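Local coordinates for protein 3-phosphoshikimate 1-carboxyvinyltransferase (Streptomyces sviceus, PDB 7M0O) that probably catalyses transfer of the enolpyruvyl group of phosphoenolpyruvate to the 5-hydroxyl of shikimate 3-phosphate, a late step of chorismate biosynthesis, at residues 41-46 and 83-88; 94-99 and 136-141; 220-225 and 250-255; 324-329 and 364-369; 335-340 and 356-361. All coordinates share one frame; numbering follows the deposited sequence.

Contact 1 of 5, residues 41-46 and 83-88; sequences EGLVRL and RFLPTL
Leu-85 of helix 79-90 reaches over to Gly-42 and Leu-43 of helix 34-45 and to Leu-46 just past its end, and following it outward illustrates how one branched side chain can join two helices. Its CB sets off toward the other helix, with CG anti to the carbonyl carbon (chi1 -79°). CB and CG stay clear of the partner, and the two methyls at the tip do the touching. CD1 runs to the bare backbone of Gly-42, lying 3.8 Å from its CA; with no side chain there, the methyl can settle on the main chain itself. CD2 takes the other branch. It lies 3.9 Å from CD2 of Leu-43 and 4.3 Å from CD1 of Leu-46. Leu-88, one turn further on, adds its CD1 at 4.3 Å from the same Leu-43 CD2. The segment axes run nearly parallel, 22° apart, and at a closest approach of 11.1 Å the contact is made mainly by leucine methyls. Pro-86 kinks the second helix, and there Thr-87 OG1 donates to Arg-83 O at 2.9 Å. Around this buried apolar core, helix 8-20 packs against Leu-43 through Ala-19 and against Leu-88 through Phe-16 and Ala-20. Strand 95-99 supplies Phe-98 to Leu-85 and Tyr-96 to Leu-46, while helix 155-163 meets Phe-84 and Thr-87.

Contact 2 of 5, residues 94-99 and 136-141; sequences GTYRFD and VRAAGV
Gly-94 pairs with Ala-138 and Tyr-96 with Val-136, two antiparallel hydrogen-bonded pairs joining the middle strands of a mixed four-stranded sheet. Its order, 70-74, 95-99, 134-139, 122-125, fits the βαβαββ unit repeated in EPSP synthases. Each pair exchanges two backbone bonds. Ala-138 N gives a short one to Gly-94 O (2.7 Å), almost in line with the carbonyl bond, whereas Gly-94 N approaches Ala-138 O from above the carbonyl plane at 3.1 Å. The inner pair is more even: Tyr-96 N reaches Val-136 O at 2.9 Å, and Val-136 N reaches Tyr-96 O at 2.8 Å. Between them lies the non-hydrogen-bonded pair of Thr-95 and Arg-137, where Thr-95 CA adds a C-H...O contact to Val-136 O. The backbone polar groups of Thr-95 and Arg-97, on the strand's other edge, bond instead with the backbone of strand 70-74 and of Ala-69 before it, and the guanidinium of Arg-97 forms salt bridges with Glu-70 and Asp-72. Thr-95 and Arg-137 share one face of the sheet; Tyr-96, Val-136 and Ala-138 share the other. There the Tyr-96 hydroxyl is satisfied by Val-68 O, and its ring edge, through CE2, lies 4.1 Å from Ala-138 CB.

Contact 3 of 5, residues 220-225 and 250-255; sequences EPDAST and ALQGDL
Glu-220 and Gln-252 pass side by side, pointing opposite ways, their carboxylate and amide planes 24° apart, and between them carry most of the hydrogen bonds of this contact. Among the charge-assisted bonds, Glu-220 OE2 accepts from Leu-251 N at 2.7 Å through its syn lone pair, while Glu-220 OE1 turns its anti lone pair to Gln-252 NE2 at 2.9 Å. Ser-224 OG donates to Asp-254 OD2 at 2.6 Å. The neutral bonds centre on Gln-252, whose chain, extended beyond CG, carries its amide to the 221-223 backbone. Gln-252 NE2 gives a second bond to Pro-221 O (2.9 Å), and Gln-252 OE1 accepts from Ala-223 N (2.9 Å), which sits above the plane of the side-chain amide. The amide is thus gripped at both its ends, which fixes its rotation. Two waters bridge further: one links Ser-224 OG with Gln-252 OE1, the other Ala-223 O with Asp-254 O. Apolar packing is slight, chiefly Ala-223 CB against Gln-252 CB at 3.8 Å. Asp-222, at the N-cap position, accepts from Thr-225 N as helix 223-235 begins. Asp-254 also lies beside Asp-295, the predicted proton acceptor. Leu-251 packs on helix 182-193 through Ile-186, Ala-189 and Met-190, while the strand 216-218 leads into Glu-220, whose backbone bonds to Ser-7.

Contact 4 of 5, residues 324-329 and 364-369; sequences CDRLEA and GDHRIV. With PO4 (phosphate ion), chain B.
Phosphate O2 is gripped from both segments by three N-H groups: Arg-326 NH1 at 2.9 Å, Arg-326 NH2 at 2.8 Å and Arg-367 NE at 2.8 Å. The neighbouring oxygen O3 takes His-366 NE2 at 2.9 Å and Arg-367 NH2. The ion probably came from the crystallisation liquor, but both arginines are predicted to bind phosphoenolpyruvate, so it probably occupies part of that substrate's anion pocket. Arg-326 is extended from CG to NE, and its NE makes a nearly straight salt bridge to Asp-365 OD2 (2.7 Å), with the carboxylate turned 53° from the guanidinium plane. Cys-324 SG also lies against OD2. Asp-365 occupies the N-cap position of helix 366-375, its OD1 accepting from Arg-367 N at 2.9 Å; Asp-325 does the same for helix 326-336 by accepting from Glu-328 N. The contact thus brings together the N-terminal ends of two helices. Arg-367 lays its CG over one face of the Arg-326 guanidinium at 3.4 Å from NH2, and the two guanidinium planes stand 87° apart. That both arginines share O2 probably offsets their repulsion. Behind them, Ile-368 CD1 packs on Ala-329 CB.

Contact 5 of 5, residues 335-340 and 356-361; sequences RRLGVR and TGAQVT
The Schellman motif closing helix 326-336, with Gly-338 at positive phi, brings Arg-336 and Leu-337 against the chain that leads into the short strand 359-360. Leu-337 O, at the end of the helix, accepts from Thr-356 N at 2.9 Å. A water links that carbonyl to Thr-356 OG1, and Leu-337 CA makes a C-H...O contact of 3.4 Å to Thr-356 O. The leucine side chain turns inward, its CD2 lying 4.3 Å from Ala-358 CB and its side chain also touching Phe-372 of helix 366-375. Arg-336 sends CG anti to the backbone N (chi1 -168°), which lays CG on Ala-358 CB at 3.9 Å; the chain then bends at chi3 (-57°), which places NE. Its guanidinium presents an edge to strand 359-360 and the residue that follows it: NH1 donates to Gln-359 O (2.9 Å) and to Thr-361 OG1 (2.6 Å), both close to the guanidinium plane, and NH2 adds a weak bond to the same OG1 at 3.1 Å. Elsewhere Thr-361 N bonds to Asn-333 OD1, and Val-360 bonds through its backbone with Ser-383 and Asp-385. NH1 spends both its hydrogens on neutral oxygens, which fixes the guanidinium edge-on to the chain at 359-361, while the salt bridge from NH2 to Glu-332 probably balances the charge. An exposed arginine can in this way fasten a helix end to a neighbouring strand.

Overall arrangement
The five contacts follow one another along the chain, except that contact 5 is nested inside the loop closed by contact 4. Contacts 1 and 2 form one cluster, centres 10 Å apart, where helix 79-90 runs on into strand 95-99 and Pro-86 rests on Phe-98. Contacts 4 and 5, 14 Å apart, share helix 326-336 and meet where Ile-368 packs on Val-360. These clusters lie on opposite sides of the chain's centre, up to about 56 Å between centres, in keeping with the two-domain architecture of EPSP synthases. Contact 3, only 8 Å from that centre, touches contact 4 through Ser-224 and Arg-367, placing the predicted substrate-binding region near the middle, with scaffold further out.

Contact 1 of 5, residues 41-46 and 83-88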
# COMPACT_ATOMS: atom_id res chain seq x y z
N GLU A 41 -17.46 7.78 -6.28
CA GLU A 41 -18.88 7.71 -6.63
C GLU A 41 -19.76 7.60 -5.39
O GLU A 41 -20.84 8.20 -5.33
CB GLU A 41 -19.17 6.52 -7.55
CG GLU A 41 -18.46 6.53 -8.92
CD GLU A 41 -18.69 5.24 -9.71
OE1 GLU A 41 -19.68 4.52 -9.41
OE2 GLU A 41 -17.89 4.92 -10.62
N GLY A 42 -19.34 6.80 -4.42
CA GLY A 42 -20.11 6.66 -3.19
C GLY A 42 -20.18 7.95 -2.42
O GLY A 42 -21.23 8.31 -1.88
N LEU A 43 -19.06 8.68 -2.36
CA LEU A 43 -19.05 9.99 -1.71
C LEU A 43 -20.04 10.94 -2.37
O LEU A 43 -20.74 11.69 -1.70
CB LEU A 43 -17.64 10.59 -1.76
CG LEU A 43 -16.62 9.97 -0.81
CD1 LEU A 43 -15.28 10.64 -0.99
CD2 LEU A 43 -17.10 10.12 0.66
N VAL A 44 -20.10 10.94 -3.71
CA VAL A 44 -21.03 11.83 -4.37
C VAL A 44 -22.46 11.44 -4.06
O VAL A 44 -23.31 12.29 -3.81
CB VAL A 44 -20.75 11.86 -5.89
CG1 VAL A 44 -21.86 12.61 -6.59
CG2 VAL A 44 -19.40 12.53 -6.14
N ARG A 45 -22.74 10.13 -4.01
CA ARG A 45 -24.08 9.67 -3.66
C ARG A 45 -24.47 10.10 -2.25
O ARG A 45 -25.64 10.41 -1.99
CB ARG A 45 -24.16 8.15 -3.81
CG ARG A 45 -25.57 7.62 -3.78
CD ARG A 45 -25.71 6.40 -4.67
NE ARG A 45 -25.56 6.70 -6.09
CZ ARG A 45 -26.57 6.96 -6.91
NH1 ARG A 45 -27.82 6.96 -6.45
NH2 ARG A 45 -26.34 7.22 -8.19
N LEU A 46 -23.50 10.14 -1.34
CA LEU A 46 -23.74 10.57 0.03
C LEU A 46 -23.82 12.08 0.18
O LEU A 46 -24.05 12.58 1.29
CB LEU A 46 -22.65 10.00 0.95
CG LEU A 46 -22.71 8.48 1.21
CD1 LEU A 46 -21.42 7.98 1.87
CD2 LEU A 46 -23.95 8.08 2.04
N ARG A 83 -15.49 -0.92 3.41
CA ARG A 83 -15.24 -0.74 4.84
C ARG A 83 -15.21 0.72 5.26
O ARG A 83 -15.77 1.05 6.31
CB ARG A 83 -13.91 -1.40 5.22
CG ARG A 83 -13.91 -2.89 4.97
CD ARG A 83 -12.53 -3.39 4.59
NE ARG A 83 -12.51 -4.84 4.40
CZ ARG A 83 -11.43 -5.53 4.05
NH1 ARG A 83 -10.27 -4.91 3.85
NH2 ARG A 83 -11.50 -6.84 3.92
N PHE A 84 -14.62 1.60 4.46
CA PHE A 84 -14.47 3.00 4.88
C PHE A 84 -15.76 3.80 4.73
O PHE A 84 -16.04 4.66 5.55
CB PHE A 84 -13.36 3.68 4.08
CG PHE A 84 -11.97 3.33 4.52
CD1 PHE A 84 -11.75 2.36 5.50
CD2 PHE A 84 -10.88 3.97 3.96
CE1 PHE A 84 -10.47 2.04 5.90
CE2 PHE A 84 -9.58 3.65 4.35
CZ PHE A 84 -9.37 2.69 5.32
N LEU A 85 -16.54 3.57 3.66
CA LEU A 85 -17.77 4.34 3.52
C LEU A 85 -18.77 4.07 4.65
O LEU A 85 -19.36 5.03 5.16
CB LEU A 85 -18.40 4.10 2.14
CG LEU A 85 -17.77 4.87 0.99
CD1 LEU A 85 -18.68 4.85 -0.22
CD2 LEU A 85 -17.45 6.32 1.38
N PRO A 86 -19.03 2.82 5.06
CA PRO A 86 -19.91 2.63 6.23
C PRO A 86 -19.38 3.29 7.49
O PRO A 86 -20.17 3.75 8.32
CB PRO A 86 -19.98 1.11 6.38
CG PRO A 86 -19.73 0.60 4.97
CD PRO A 86 -18.69 1.54 4.42
N THR A 87 -18.06 3.32 7.64
CA THR A 87 -17.46 3.97 8.80
C THR A 87 -17.72 5.48 8.80
O THR A 87 -18.14 6.05 9.81
CB THR A 87 -15.96 3.69 8.83
OG1 THR A 87 -15.71 2.29 8.91
CG2 THR A 87 -15.29 4.41 10.03
N LEU A 88 -17.42 6.14 7.68
CA LEU A 88 -17.75 7.56 7.53
C LEU A 88 -19.22 7.83 7.79
O LEU A 88 -19.58 8.80 8.47
CB LEU A 88 -17.40 8.02 6.11
CG LEU A 88 -15.96 8.41 5.85
CD1 LEU A 88 -15.73 8.46 4.34
CD2 LEU A 88 -15.67 9.77 6.50

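Contact 2 of 5, residues 94-99 and 136-141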
# COMPACT_ATOMS: atom_id res chain seq x y z
N GLY A 94 -28.19 9.92 9.51
CA GLY A 94 -29.08 9.58 8.42
C GLY A 94 -29.25 8.08 8.35
O GLY A 94 -28.82 7.35 9.24
N THR A 95 -29.90 7.63 7.28
CA THR A 95 -30.16 6.20 7.06
C THR A 95 -29.50 5.75 5.76
O THR A 95 -29.87 6.23 4.69
CB THR A 95 -31.66 5.89 7.03
OG1 THR A 95 -32.29 6.49 8.17
CG2 THR A 95 -31.89 4.39 7.07
N TYR A 96 -28.54 4.83 5.86
CA TYR A 96 -27.66 4.49 4.73
C TYR A 96 -27.65 2.99 4.50
O TYR A 96 -27.22 2.22 5.37
CB TYR A 96 -26.25 5.03 4.98
CG TYR A 96 -26.29 6.50 5.33
CD1 TYR A 96 -26.65 7.45 4.38
CD2 TYR A 96 -26.04 6.95 6.64
CE1 TYR A 96 -26.71 8.80 4.69
CE2 TYR A 96 -26.09 8.29 6.95
CZ TYR A 96 -26.44 9.21 5.97
OH TYR A 96 -26.50 10.55 6.27
N ARG A 97 -28.09 2.58 3.31
CA ARG A 97 -28.19 1.17 2.94
C ARG A 97 -27.03 0.83 2.00
O ARG A 97 -26.98 1.31 0.86
CB ARG A 97 -29.54 0.88 2.28
CG ARG A 97 -30.72 1.07 3.22
CD ARG A 97 -32.05 0.99 2.48
NE ARG A 97 -32.21 2.11 1.56
CZ ARG A 97 -32.71 3.30 1.90
NH1 ARG A 97 -33.11 3.52 3.15
NH2 ARG A 97 -32.81 4.26 0.99
N PHE A 98 -26.11 -0.01 2.47
CA PHE A 98 -24.93 -0.39 1.70
C PHE A 98 -25.10 -1.77 1.08
O PHE A 98 -25.75 -2.66 1.63
CB PHE A 98 -23.69 -0.39 2.60
CG PHE A 98 -23.26 0.98 3.05
CD1 PHE A 98 -23.72 1.52 4.25
CD2 PHE A 98 -22.39 1.73 2.28
CE1 PHE A 98 -23.33 2.79 4.65
CE2 PHE A 98 -21.99 3.01 2.69
CZ PHE A 98 -22.47 3.53 3.88
N ASP A 99 -24.52 -1.93 -0.11
CA ASP A 99 -24.45 -3.23 -0.75
C ASP A 99 -23.16 -3.28 -1.56
O ASP A 99 -22.49 -2.27 -1.77
CB ASP A 99 -25.69 -3.49 -1.64
CG ASP A 99 -25.92 -4.96 -1.89
OD1 ASP A 99 -25.18 -5.78 -1.29
OD2 ASP A 99 -26.83 -5.29 -2.69
N VAL A 136 -26.96 1.21 8.00
CA VAL A 136 -26.56 2.05 9.13
C VAL A 136 -27.60 3.14 9.35
O VAL A 136 -27.77 4.04 8.50
CB VAL A 136 -25.18 2.70 8.92
CG1 VAL A 136 -24.79 3.53 10.16
CG2 VAL A 136 -24.12 1.65 8.57
N ARG A 137 -28.26 3.11 10.50
CA ARG A 137 -29.10 4.21 10.98
C ARG A 137 -28.23 5.08 11.88
O ARG A 137 -28.17 4.88 13.09
CB ARG A 137 -30.33 3.67 11.69
CG ARG A 137 -31.27 2.89 10.76
CD ARG A 137 -32.20 1.93 11.51
NE ARG A 137 -33.30 1.42 10.67
CZ ARG A 137 -33.23 0.36 9.88
NH1 ARG A 137 -32.11 -0.34 9.80
NH2 ARG A 137 -34.29 -0.02 9.17
N ALA A 138 -27.54 6.03 11.26
CA ALA A 138 -26.47 6.78 11.92
C ALA A 138 -27.00 7.94 12.75
O ALA A 138 -27.95 8.63 12.35
CB ALA A 138 -25.49 7.30 10.85
N ALA A 139 -26.37 8.16 13.91
CA ALA A 139 -26.64 9.32 14.75
C ALA A 139 -25.36 9.75 15.46
O ALA A 139 -25.37 10.08 16.65
CB ALA A 139 -27.75 9.03 15.77
N GLY A 140 -24.24 9.74 14.74
CA GLY A 140 -22.94 10.00 15.33
C GLY A 140 -22.42 8.88 16.21
O GLY A 140 -23.14 7.91 16.48
N VAL A 141 -21.17 9.02 16.66
CA VAL A 141 -20.52 8.06 17.55
C VAL A 141 -20.02 8.81 18.78
O VAL A 141 -19.25 9.77 18.65
CB VAL A 141 -19.36 7.34 16.85
CG1 VAL A 141 -18.67 6.42 17.82
CG2 VAL A 141 -19.87 6.58 15.62

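Contact 3 of 5, residues 220-225 and 250-255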
# COMPACT_ATOMS: atom_id res chain seq x y z
N GLU A 220 2.03 9.36 -2.24
CA GLU A 220 3.30 8.79 -2.69
C GLU A 220 3.08 7.71 -3.75
O GLU A 220 2.15 6.91 -3.64
CB GLU A 220 4.07 8.16 -1.52
CG GLU A 220 4.67 9.14 -0.55
CD GLU A 220 5.23 8.46 0.70
OE1 GLU A 220 5.52 7.24 0.70
OE2 GLU A 220 5.38 9.18 1.71
N PRO A 221 3.91 7.67 -4.79
CA PRO A 221 3.93 6.48 -5.65
C PRO A 221 4.29 5.25 -4.83
O PRO A 221 5.01 5.33 -3.83
CB PRO A 221 5.03 6.80 -6.68
CG PRO A 221 5.18 8.30 -6.62
CD PRO A 221 4.87 8.70 -5.22
N ASP A 222 3.78 4.10 -5.25
CA ASP A 222 4.10 2.87 -4.56
C ASP A 222 5.61 2.64 -4.59
O ASP A 222 6.22 2.52 -5.66
CB ASP A 222 3.36 1.69 -5.19
CG ASP A 222 3.44 0.43 -4.35
OD1 ASP A 222 4.54 -0.14 -4.22
OD2 ASP A 222 2.38 -0.01 -3.84
N ALA A 223 6.21 2.58 -3.40
CA ALA A 223 7.66 2.47 -3.30
C ALA A 223 8.16 1.06 -3.58
O ALA A 223 9.31 0.89 -4.01
CB ALA A 223 8.12 2.92 -1.91
N SER A 224 7.33 0.05 -3.34
CA SER A 224 7.71 -1.32 -3.70
C SER A 224 7.76 -1.47 -5.21
O SER A 224 8.70 -2.06 -5.76
CB SER A 224 6.70 -2.30 -3.09
OG SER A 224 6.52 -2.05 -1.71
N THR A 225 6.76 -0.92 -5.90
CA THR A 225 6.79 -0.86 -7.36
C THR A 225 7.99 -0.07 -7.86
O THR A 225 8.62 -0.45 -8.86
CB THR A 225 5.49 -0.23 -7.85
OG1 THR A 225 4.41 -1.12 -7.55
CG2 THR A 225 5.53 0.05 -9.36
N ALA A 250 9.43 10.30 3.26
CA ALA A 250 8.50 9.31 2.73
C ALA A 250 8.00 8.37 3.82
O ALA A 250 8.75 7.92 4.69
CB ALA A 250 9.14 8.49 1.62
N LEU A 251 6.70 8.04 3.73
CA LEU A 251 6.07 7.16 4.70
C LEU A 251 6.38 5.69 4.45
O LEU A 251 6.36 4.91 5.40
CB LEU A 251 4.55 7.37 4.69
CG LEU A 251 4.05 8.78 4.99
CD1 LEU A 251 2.57 8.75 5.32
CD2 LEU A 251 4.86 9.41 6.12
N GLN A 252 6.65 5.29 3.21
CA GLN A 252 6.82 3.88 2.89
C GLN A 252 8.25 3.43 3.17
O GLN A 252 9.19 3.98 2.60
CB GLN A 252 6.48 3.62 1.43
CG GLN A 252 5.00 3.83 1.10
CD GLN A 252 4.79 3.83 -0.39
OE1 GLN A 252 4.56 2.79 -1.01
NE2 GLN A 252 4.93 5.00 -0.99
N GLY A 253 8.40 2.40 4.01
CA GLY A 253 9.73 1.88 4.33
C GLY A 253 10.50 1.32 3.14
O GLY A 253 11.74 1.29 3.16
N ASP A 254 9.80 0.88 2.09
CA ASP A 254 10.55 0.25 1.01
C ASP A 254 11.36 1.24 0.19
O ASP A 254 12.19 0.80 -0.61
CB ASP A 254 9.62 -0.53 0.07
CG ASP A 254 9.21 -1.88 0.64
OD1 ASP A 254 9.68 -2.24 1.75
OD2 ASP A 254 8.40 -2.56 -0.01
N LEU A 255 11.15 2.56 0.36
CA LEU A 255 12.12 3.51 -0.20
C LEU A 255 13.53 3.23 0.31
O LEU A 255 14.50 3.52 -0.39
CB LEU A 255 11.72 4.96 0.11
CG LEU A 255 12.58 6.01 -0.62
CD1 LEU A 255 12.50 5.82 -2.13
CD2 LEU A 255 12.15 7.43 -0.30
O HOH W 1 12.12 1.50 -3.51
O HOH W 2 5.68 0.21 -0.43

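Contact 4 of 5, residues 324-329 and 364-369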
# COMPACT_ATOMS: atom_id res chain seq x y z
N CYS A 324 3.85 -17.60 -1.52
CA CYS A 324 4.90 -18.52 -1.93
C CYS A 324 6.13 -18.22 -1.08
O CYS A 324 6.30 -17.11 -0.56
CB CYS A 324 5.21 -18.39 -3.45
SG CYS A 324 6.21 -16.96 -4.08
N ASP A 325 6.98 -19.23 -0.91
CA ASP A 325 8.27 -19.03 -0.25
C ASP A 325 9.15 -18.26 -1.22
O ASP A 325 9.67 -18.83 -2.18
CB ASP A 325 8.88 -20.37 0.16
CG ASP A 325 10.18 -20.20 0.98
OD1 ASP A 325 10.91 -19.22 0.73
OD2 ASP A 325 10.48 -21.05 1.85
N ARG A 326 9.32 -16.96 -0.98
CA ARG A 326 10.04 -16.10 -1.92
C ARG A 326 11.54 -16.31 -1.86
O ARG A 326 12.23 -16.08 -2.87
CB ARG A 326 9.74 -14.62 -1.64
CG ARG A 326 8.38 -14.18 -2.11
CD ARG A 326 8.12 -12.72 -1.78
NE ARG A 326 6.84 -12.31 -2.35
CZ ARG A 326 6.21 -11.18 -2.06
NH1 ARG A 326 6.71 -10.32 -1.19
NH2 ARG A 326 5.06 -10.90 -2.66
N LEU A 327 12.06 -16.73 -0.71
CA LEU A 327 13.46 -17.10 -0.61
C LEU A 327 13.76 -18.30 -1.51
O LEU A 327 14.66 -18.24 -2.35
CB LEU A 327 13.82 -17.39 0.85
CG LEU A 327 15.29 -17.32 1.29
CD1 LEU A 327 15.46 -17.08 2.80
CD2 LEU A 327 16.02 -18.59 0.88
N GLU A 328 12.95 -19.36 -1.41
CA GLU A 328 13.19 -20.52 -2.26
C GLU A 328 12.93 -20.21 -3.73
O GLU A 328 13.63 -20.74 -4.60
CB GLU A 328 12.31 -21.69 -1.83
CG GLU A 328 12.65 -22.29 -0.48
CD GLU A 328 14.01 -22.98 -0.46
OE1 GLU A 328 14.43 -23.56 -1.48
OE2 GLU A 328 14.67 -22.92 0.59
N ALA A 329 11.92 -19.38 -4.02
CA ALA A 329 11.60 -19.05 -5.41
C ALA A 329 12.73 -18.26 -6.07
O ALA A 329 13.06 -18.49 -7.23
CB ALA A 329 10.29 -18.27 -5.49
N GLY A 364 2.92 -17.59 -9.21
CA GLY A 364 1.88 -16.58 -9.19
C GLY A 364 2.24 -15.32 -8.44
O GLY A 364 1.36 -14.49 -8.18
N ASP A 365 3.52 -15.15 -8.10
CA ASP A 365 3.98 -14.05 -7.26
C ASP A 365 4.44 -12.87 -8.12
O ASP A 365 5.43 -12.97 -8.85
CB ASP A 365 5.13 -14.51 -6.36
CG ASP A 365 5.41 -13.54 -5.23
OD1 ASP A 365 5.42 -12.31 -5.47
OD2 ASP A 365 5.60 -14.01 -4.09
N HIS A 366 3.71 -11.75 -7.99
CA HIS A 366 4.01 -10.53 -8.75
C HIS A 366 5.45 -10.06 -8.58
O HIS A 366 6.08 -9.58 -9.54
CB HIS A 366 3.04 -9.41 -8.34
CG HIS A 366 2.89 -9.23 -6.86
ND1 HIS A 366 2.46 -10.23 -6.01
CD2 HIS A 366 3.10 -8.14 -6.08
CE1 HIS A 366 2.42 -9.76 -4.78
NE2 HIS A 366 2.81 -8.50 -4.79
N ARG A 367 6.00 -10.18 -7.37
CA ARG A 367 7.37 -9.70 -7.13
C ARG A 367 8.43 -10.60 -7.76
O ARG A 367 9.51 -10.12 -8.10
CB ARG A 367 7.62 -9.55 -5.63
CG ARG A 367 6.50 -8.76 -4.93
CD ARG A 367 7.03 -7.72 -3.96
NE ARG A 367 5.90 -6.95 -3.45
CZ ARG A 367 5.49 -5.80 -3.97
NH1 ARG A 367 6.13 -5.26 -5.01
NH2 ARG A 367 4.43 -5.19 -3.47
N ILE A 368 8.16 -11.90 -7.94
CA ILE A 368 9.10 -12.73 -8.67
C ILE A 368 9.16 -12.31 -10.14
O ILE A 368 10.24 -12.21 -10.73
CB ILE A 368 8.75 -14.23 -8.51
CG1 ILE A 368 8.78 -14.65 -7.04
CG2 ILE A 368 9.71 -15.11 -9.35
CD1 ILE A 368 10.14 -14.43 -6.35
N VAL A 369 8.00 -12.04 -10.75
CA VAL A 369 7.99 -11.61 -12.15
C VAL A 369 8.65 -10.25 -12.31
O VAL A 369 9.50 -10.04 -13.19
CB VAL A 369 6.55 -11.61 -12.71
CG1 VAL A 369 6.53 -10.97 -14.11
CG2 VAL A 369 6.03 -13.03 -12.77
P PO4 B . 3.15 -7.95 -1.12
O1 PO4 B . 3.31 -7.00 0.04
O2 PO4 B . 4.52 -8.46 -1.49
O3 PO4 B . 2.52 -7.20 -2.27
O4 PO4 B . 2.26 -9.07 -0.66

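Contact 5 of 5, residues 335-340 and 356-361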
# COMPACT_ATOMS: atom_id res chain seq x y z
N ARG A 335 19.13 -20.34 -9.88
CA ARG A 335 19.85 -21.55 -10.24
C ARG A 335 19.51 -21.99 -11.66
O ARG A 335 20.37 -22.48 -12.39
CB ARG A 335 19.54 -22.66 -9.24
CG ARG A 335 20.25 -22.49 -7.90
CD ARG A 335 19.63 -23.40 -6.84
NE ARG A 335 20.35 -23.32 -5.57
CZ ARG A 335 19.76 -23.49 -4.39
NH1 ARG A 335 18.46 -23.73 -4.31
NH2 ARG A 335 20.48 -23.41 -3.27
N ARG A 336 18.25 -21.82 -12.05
CA ARG A 336 17.85 -22.13 -13.42
C ARG A 336 18.62 -21.27 -14.42
O ARG A 336 18.89 -21.71 -15.55
CB ARG A 336 16.34 -21.95 -13.58
CG ARG A 336 15.78 -22.50 -14.88
CD ARG A 336 14.26 -22.49 -14.87
NE ARG A 336 13.75 -23.24 -13.73
CZ ARG A 336 12.55 -23.04 -13.19
NH1 ARG A 336 11.75 -22.12 -13.69
NH2 ARG A 336 12.16 -23.77 -12.16
N LEU A 337 18.97 -20.05 -14.03
CA LEU A 337 19.78 -19.16 -14.86
C LEU A 337 21.26 -19.48 -14.83
O LEU A 337 22.04 -18.84 -15.55
CB LEU A 337 19.56 -17.70 -14.42
CG LEU A 337 18.12 -17.21 -14.44
CD1 LEU A 337 18.03 -15.81 -13.84
CD2 LEU A 337 17.57 -17.23 -15.86
N GLY A 338 21.70 -20.45 -14.04
CA GLY A 338 23.10 -20.82 -13.98
C GLY A 338 23.90 -20.20 -12.85
O GLY A 338 25.13 -20.37 -12.81
N VAL A 339 23.25 -19.50 -11.93
CA VAL A 339 23.88 -18.79 -10.82
C VAL A 339 23.95 -19.69 -9.60
O VAL A 339 22.97 -20.36 -9.26
CB VAL A 339 23.10 -17.50 -10.52
CG1 VAL A 339 23.76 -16.70 -9.41
CG2 VAL A 339 22.97 -16.65 -11.77
N ARG A 340 25.09 -19.70 -8.91
CA ARG A 340 25.21 -20.50 -7.69
C ARG A 340 24.57 -19.74 -6.52
O ARG A 340 24.81 -18.54 -6.34
CB ARG A 340 26.67 -20.85 -7.38
CG ARG A 340 26.85 -21.58 -6.03
CD ARG A 340 28.26 -22.14 -5.83
NE ARG A 340 29.28 -21.09 -5.94
CZ ARG A 340 29.90 -20.53 -4.91
NH1 ARG A 340 29.61 -20.91 -3.67
NH2 ARG A 340 30.81 -19.60 -5.14
N THR A 356 22.23 -17.35 -18.01
CA THR A 356 21.64 -17.76 -19.28
C THR A 356 20.13 -17.72 -19.16
O THR A 356 19.57 -18.15 -18.14
CB THR A 356 22.07 -19.20 -19.64
OG1 THR A 356 23.50 -19.26 -19.74
CG2 THR A 356 21.46 -19.64 -20.96
N GLY A 357 19.46 -17.24 -20.21
CA GLY A 357 18.02 -17.04 -20.14
C GLY A 357 17.25 -18.34 -19.99
O GLY A 357 17.66 -19.40 -20.47
N ALA A 358 16.11 -18.25 -19.31
CA ALA A 358 15.20 -19.38 -19.15
C ALA A 358 13.83 -18.85 -18.73
O ALA A 358 13.66 -17.65 -18.49
CB ALA A 358 15.74 -20.39 -18.13
N GLN A 359 12.86 -19.76 -18.64
CA GLN A 359 11.54 -19.39 -18.17
C GLN A 359 11.52 -19.39 -16.65
O GLN A 359 11.89 -20.38 -16.01
CB GLN A 359 10.49 -20.37 -18.69
CG GLN A 359 9.09 -19.92 -18.36
CD GLN A 359 8.07 -21.01 -18.57
OE1 GLN A 359 8.09 -22.03 -17.89
NE2 GLN A 359 7.17 -20.79 -19.51
N VAL A 360 11.07 -18.28 -16.08
CA VAL A 360 10.98 -18.10 -14.64
C VAL A 360 9.71 -18.76 -14.12
O VAL A 360 8.63 -18.58 -14.69
CB VAL A 360 11.00 -16.61 -14.29
CG1 VAL A 360 10.44 -16.35 -12.88
CG2 VAL A 360 12.42 -16.06 -14.44
N THR A 361 9.84 -19.55 -13.04
CA THR A 361 8.67 -20.08 -12.33
C THR A 361 8.19 -19.04 -11.32
O THR A 361 8.82 -18.81 -10.29
CB THR A 361 9.00 -21.38 -11.61
OG1 THR A 361 9.45 -22.36 -12.56
CG2 THR A 361 7.73 -21.91 -10.92
O HOH W 3 19.43 -21.28 -18.12
O HOH W 4 23.64 -20.87 -17.57